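Local coordinates for protein cytidine deaminase (Burkholderia pseudomallei, PDB 3DMO) that probably deaminates cytidine and 2'-deoxycytidine to uridine and 2'-deoxyuridine, using a zinc ion, to salvage pyrimidines for UMP synthesis, at residues A81-P95 / L111-R123. Residues are numbered along the deposited sequence; the frame is centred on the assembly and turned at random.
Sequences AAIAVVGETHGPIAP and LEVVLTNMQGDVR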
loop_
_atom_site.group_PDB
_atom_site.type_symbol
_atom_site.label_atom_id
_atom_site.label_comp_id
_atom_site.label_asym_id
_atom_site.label_seq_id
_atom_site.Cartn_x
_atom_site.Cartn_y
_atom_site.Cartn_z
ATOM N N ALA A 81 -19.881 -15.263 0.353
ATOM C CA ALA A 81 -20.784 -15.604 -0.742
ATOM C C ALA A 81 -20.745 -14.570 -1.869
ATOM O O ALA A 81 -20.701 -14.925 -3.049
ATOM C CB ALA A 81 -22.201 -15.741 -0.215
ATOM N N ALA A 82 -20.772 -13.292 -1.501
ATOM C CA ALA A 82 -20.865 -12.203 -2.476
ATOM C C ALA A 82 -20.406 -10.884 -1.881
ATOM O O ALA A 82 -20.505 -10.663 -0.659
ATOM C CB ALA A 82 -22.309 -12.059 -2.989
ATOM N N ILE A 83 -19.935 -10.000 -2.760
ATOM C CA ILE A 83 -19.640 -8.616 -2.406
ATOM C C ILE A 83 -20.265 -7.678 -3.444
ATOM O O ILE A 83 -20.188 -7.945 -4.641
ATOM C CB ILE A 83 -18.101 -8.377 -2.250
ATOM C CG1 ILE A 83 -17.809 -7.005 -1.623
ATOM C CG2 ILE A 83 -17.358 -8.611 -3.564
ATOM C CD1 ILE A 83 -16.336 -6.816 -1.234
ATOM N N ALA A 84 -20.950 -6.631 -2.977
ATOM C CA ALA A 84 -21.446 -5.556 -3.855
ATOM C C ALA A 84 -20.581 -4.320 -3.662
ATOM O O ALA A 84 -20.184 -4.020 -2.540
ATOM C CB ALA A 84 -22.913 -5.220 -3.537
ATOM N N VAL A 85 -20.275 -3.615 -4.754
ATOM C CA VAL A 85 -19.459 -2.391 -4.699
ATOM C C VAL A 85 -20.196 -1.295 -5.485
ATOM O O VAL A 85 -20.715 -1.557 -6.581
ATOM C CB VAL A 85 -18.036 -2.612 -5.302
ATOM C CG1 VAL A 85 -17.082 -1.453 -4.925
ATOM C CG2 VAL A 85 -17.457 -3.951 -4.852
ATOM N N VAL A 86 -20.235 -0.078 -4.936
ATOM C CA VAL A 86 -20.966 1.032 -5.570
ATOM C C VAL A 86 -20.188 2.354 -5.469
ATOM O O VAL A 86 -19.602 2.662 -4.433
ATOM C CB VAL A 86 -22.419 1.177 -4.996
ATOM C CG1 VAL A 86 -22.416 1.470 -3.486
ATOM C CG2 VAL A 86 -23.194 2.242 -5.748
ATOM N N GLY A 87 -20.188 3.120 -6.556
ATOM C CA GLY A 87 -19.673 4.486 -6.544
ATOM C C GLY A 87 -20.409 5.335 -7.566
ATOM O O GLY A 87 -21.234 4.824 -8.322
ATOM N N GLU A 88 -20.101 6.630 -7.588
ATOM C CA GLU A 88 -20.707 7.571 -8.530
ATOM C C GLU A 88 -19.930 7.540 -9.855
ATOM O O GLU A 88 -19.157 8.453 -10.176
ATOM C CB GLU A 88 -20.737 8.982 -7.925
ATOM C CG GLU A 88 -21.505 10.015 -8.748
ATOM C CD GLU A 88 -22.999 9.752 -8.771
ATOM O OE1 GLU A 88 -23.514 9.317 -9.833
ATOM O OE2 GLU A 88 -23.659 9.974 -7.723
ATOM N N THR A 89 -20.151 6.481 -10.623
ATOM C CA THR A 89 -19.429 6.263 -11.871
ATOM C C THR A 89 -20.400 6.124 -13.039
ATOM O O THR A 89 -21.594 5.879 -12.840
ATOM C CB THR A 89 -18.525 5.001 -11.786
ATOM O OG1 THR A 89 -19.280 3.908 -11.246
ATOM C CG2 THR A 89 -17.321 5.254 -10.879
ATOM N N HIS A 90 -19.886 6.277 -14.258
ATOM C CA HIS A 90 -20.719 6.160 -15.459
ATOM C C HIS A 90 -21.307 4.757 -15.637
ATOM O O HIS A 90 -22.524 4.594 -15.779
ATOM C CB HIS A 90 -19.958 6.574 -16.727
ATOM C CG HIS A 90 -20.754 6.382 -17.978
ATOM N ND1 HIS A 90 -22.037 6.870 -18.116
ATOM C CD2 HIS A 90 -20.470 5.736 -19.131
ATOM C CE1 HIS A 90 -22.506 6.538 -19.306
ATOM N NE2 HIS A 90 -21.574 5.852 -19.943
ATOM N N GLY A 91 -20.429 3.756 -15.670
ATOM C CA GLY A 91 -20.846 2.354 -15.645
ATOM C C GLY A 91 -20.770 1.791 -14.234
ATOM O O GLY A 91 -20.538 2.538 -13.273
ATOM N N PRO A 92 -20.996 0.471 -14.088
ATOM C CA PRO A 92 -20.760 -0.166 -12.790
ATOM C C PRO A 92 -19.319 0.090 -12.363
ATOM O O PRO A 92 -18.410 -0.004 -13.195
ATOM C CB PRO A 92 -20.981 -1.654 -13.087
ATOM C CG PRO A 92 -21.925 -1.669 -14.263
ATOM C CD PRO A 92 -21.489 -0.484 -15.099
ATOM N N ILE A 93 -19.117 0.435 -11.093
ATOM C CA ILE A 93 -17.786 0.769 -10.594
ATOM C C ILE A 93 -16.817 -0.402 -10.789
ATOM O O ILE A 93 -17.179 -1.560 -10.585
ATOM C CB ILE A 93 -17.828 1.297 -9.117
ATOM C CG1 ILE A 93 -16.485 1.944 -8.740
ATOM C CG2 ILE A 93 -18.284 0.195 -8.131
ATOM C CD1 ILE A 93 -16.538 2.737 -7.458
ATOM N N ALA A 94 -15.595 -0.090 -11.219
ATOM C CA ALA A 94 -14.548 -1.082 -11.422
ATOM C C ALA A 94 -13.639 -1.125 -10.190
ATOM O O ALA A 94 -13.035 -0.112 -9.830
ATOM C CB ALA A 94 -13.758 -0.727 -12.639
ATOM N N PRO A 95 -13.559 -2.289 -9.517
ATOM C CA PRO A 95 -12.592 -2.412 -8.426
ATOM C C PRO A 95 -11.166 -2.179 -8.899
ATOM O O PRO A 95 -10.794 -2.636 -9.988
ATOM C CB PRO A 95 -12.761 -3.870 -7.980
ATOM C CG PRO A 95 -14.183 -4.202 -8.352
ATOM C CD PRO A 95 -14.342 -3.530 -9.687
ATOM N N LEU A 111 -15.616 -16.058 -5.866
ATOM C CA LEU A 111 -16.425 -15.051 -5.168
ATOM C C LEU A 111 -17.260 -14.248 -6.169
ATOM O O LEU A 111 -16.725 -13.739 -7.146
ATOM C CB LEU A 111 -15.552 -14.096 -4.341
ATOM C CG LEU A 111 -16.282 -12.929 -3.666
ATOM C CD1 LEU A 111 -17.070 -13.393 -2.467
ATOM C CD2 LEU A 111 -15.319 -11.807 -3.279
ATOM N N GLU A 112 -18.563 -14.147 -5.911
ATOM C CA GLU A 112 -19.466 -13.367 -6.757
ATOM C C GLU A 112 -19.288 -11.887 -6.446
ATOM O O GLU A 112 -19.316 -11.489 -5.283
ATOM C CB GLU A 112 -20.921 -13.793 -6.530
ATOM C CG GLU A 112 -21.934 -13.036 -7.378
ATOM C CD GLU A 112 -23.369 -13.485 -7.130
ATOM O OE1 GLU A 112 -23.850 -13.356 -5.986
ATOM O OE2 GLU A 112 -24.023 -13.953 -8.087
ATOM N N VAL A 113 -19.092 -11.087 -7.491
ATOM C CA VAL A 113 -18.840 -9.660 -7.345
ATOM C C VAL A 113 -19.931 -8.897 -8.109
ATOM O O VAL A 113 -20.065 -9.046 -9.324
ATOM C CB VAL A 113 -17.423 -9.289 -7.868
ATOM C CG1 VAL A 113 -17.179 -7.795 -7.747
ATOM C CG2 VAL A 113 -16.340 -10.074 -7.115
ATOM N N VAL A 114 -20.726 -8.119 -7.379
ATOM C CA VAL A 114 -21.828 -7.340 -7.943
ATOM C C VAL A 114 -21.399 -5.870 -8.009
ATOM O O VAL A 114 -21.244 -5.220 -6.971
ATOM C CB VAL A 114 -23.125 -7.459 -7.072
ATOM C CG1 VAL A 114 -24.274 -6.665 -7.691
ATOM C CG2 VAL A 114 -23.520 -8.929 -6.854
ATOM N N LEU A 115 -21.194 -5.362 -9.223
ATOM C CA LEU A 115 -20.707 -3.992 -9.415
ATOM C C LEU A 115 -21.839 -3.096 -9.872
ATOM O O LEU A 115 -22.608 -3.469 -10.756
ATOM C CB LEU A 115 -19.576 -3.966 -10.444
ATOM C CG LEU A 115 -18.398 -4.870 -10.111
ATOM C CD1 LEU A 115 -17.448 -4.916 -11.301
ATOM C CD2 LEU A 115 -17.711 -4.402 -8.814
ATOM N N THR A 116 -21.934 -1.914 -9.279
ATOM C CA THR A 116 -23.016 -0.996 -9.621
ATOM C C THR A 116 -22.610 0.475 -9.467
ATOM O O THR A 116 -21.487 0.783 -9.069
ATOM C CB THR A 116 -24.318 -1.344 -8.833
ATOM O OG1 THR A 116 -25.433 -0.647 -9.406
ATOM C CG2 THR A 116 -24.206 -1.014 -7.349
ATOM N N ASN A 117 -23.519 1.380 -9.809
ATOM C CA ASN A 117 -23.290 2.805 -9.607
ATOM C C ASN A 117 -24.520 3.392 -8.944
ATOM O O ASN A 117 -25.314 2.648 -8.365
ATOM C CB ASN A 117 -22.948 3.511 -10.925
ATOM C CG ASN A 117 -24.039 3.359 -11.971
ATOM O OD1 ASN A 117 -25.125 2.865 -11.680
ATOM N ND2 ASN A 117 -23.750 3.773 -13.198
ATOM N N MET A 118 -24.678 4.709 -9.022
ATOM C CA MET A 118 -25.807 5.379 -8.387
ATOM C C MET A 118 -26.953 5.618 -9.371
ATOM O O MET A 118 -27.884 6.366 -9.066
ATOM C CB MET A 118 -25.360 6.701 -7.758
ATOM C CG MET A 118 -24.305 6.559 -6.660
ATOM S SD MET A 118 -24.815 5.498 -5.295
ATOM C CE MET A 118 -26.042 6.503 -4.459
ATOM N N GLN A 119 -26.889 4.972 -10.533
ATOM C CA GLN A 119 -27.868 5.181 -11.605
ATOM C C GLN A 119 -28.501 3.885 -12.117
ATOM O O GLN A 119 -29.020 3.848 -13.234
ATOM C CB GLN A 119 -27.213 5.917 -12.780
ATOM C CG GLN A 119 -26.594 7.254 -12.429
ATOM C CD GLN A 119 -25.873 7.850 -13.610
ATOM O OE1 GLN A 119 -26.486 8.501 -14.461
ATOM N NE2 GLN A 119 -24.562 7.612 -13.688
ATOM N N GLY A 120 -28.429 2.818 -11.321
ATOM C CA GLY A 120 -29.047 1.535 -11.676
ATOM C C GLY A 120 -28.308 0.620 -12.641
ATOM O O GLY A 120 -28.854 -0.400 -13.066
ATOM N N ASP A 121 -27.077 0.962 -13.003
ATOM C CA ASP A 121 -26.284 0.095 -13.879
ATOM C C ASP A 121 -25.572 -0.988 -13.071
ATOM O O ASP A 121 -24.860 -0.682 -12.111
ATOM C CB ASP A 121 -25.277 0.909 -14.689
ATOM C CG ASP A 121 -25.947 2.024 -15.475
ATOM O OD1 ASP A 121 -26.789 1.719 -16.358
ATOM O OD2 ASP A 121 -25.643 3.202 -15.193
ATOM N N VAL A 122 -25.782 -2.243 -13.464
ATOM C CA VAL A 122 -25.279 -3.398 -12.713
ATOM C C VAL A 122 -24.550 -4.357 -13.636
ATOM O O VAL A 122 -25.002 -4.619 -14.747
ATOM C CB VAL A 122 -26.426 -4.163 -11.998
ATOM C CG1 VAL A 122 -25.889 -5.405 -11.256
ATOM C CG2 VAL A 122 -27.153 -3.264 -11.034
ATOM N N ARG A 123 -23.396 -4.858 -13.201
ATOM C CA ARG A 123 -22.860 -6.071 -13.802
ATOM C C ARG A 123 -22.371 -7.041 -12.740
ATOM O O ARG A 123 -21.892 -6.636 -11.671
ATOM C CB ARG A 123 -21.786 -5.796 -14.862
ATOM C CG ARG A 123 -20.453 -5.323 -14.348
ATOM C CD ARG A 123 -19.511 -5.136 -15.524
ATOM N NE ARG A 123 -18.114 -4.979 -15.114
ATOM C CZ ARG A 123 -17.219 -5.962 -15.097
ATOM N NH1 ARG A 123 -17.563 -7.194 -15.454
ATOM N NH2 ARG A 123 -15.969 -5.717 -14.723
HETATM O O HOH W 1 -23.486 6.772 -10.794
HETATM O O HOH W 2 -17.581 -2.121 -14.558
#
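With CG lodged between its backbone N and carbonyl carbon (chi1 59°), Asn117 turns its amide toward the backbone carbonyl of Thr89, and Leu115, its CG anti to the carbonyl carbon (chi1 -56°), sends both methyls to Pro95. Asn117 ND2 donates to Thr89 O at 3.0 Å, tilted from the carbonyl plane, and in its own amide plane to the anti lone pair of Asp121 OD2. Its OD1 accepts from Gln119 N, making an Asx turn, and from Asp121 N on the opposite face, so four bonds fix the amide's rotation. A water links Glu88 OE1, Thr89 O, Met118 N and Gln119 NE2. Strands 80-87 and 112-116 run parallel, the two strands of a beta-alpha-beta crossover through helix 97-107 in the cytidine deaminase fold; the hydrogen bond from Val114 N to Ile83 O, 2.8 Å, is nearly straight. After strand 80-87 the chain doubles back, and Ile93 N donates to Thr116 O from above the carbonyl plane (3.1 Å). Pro92 CB lies 3.8 Å from Leu115 CB, while Leu115 CD2 comes up against ring atom Pro95 CG at 3.6 Å. Pro95 leads directly into zinc ligand Cys96, and its ring comes within about 3 Å, nearest atoms, of the side chain of Glu63, the predicted proton donor.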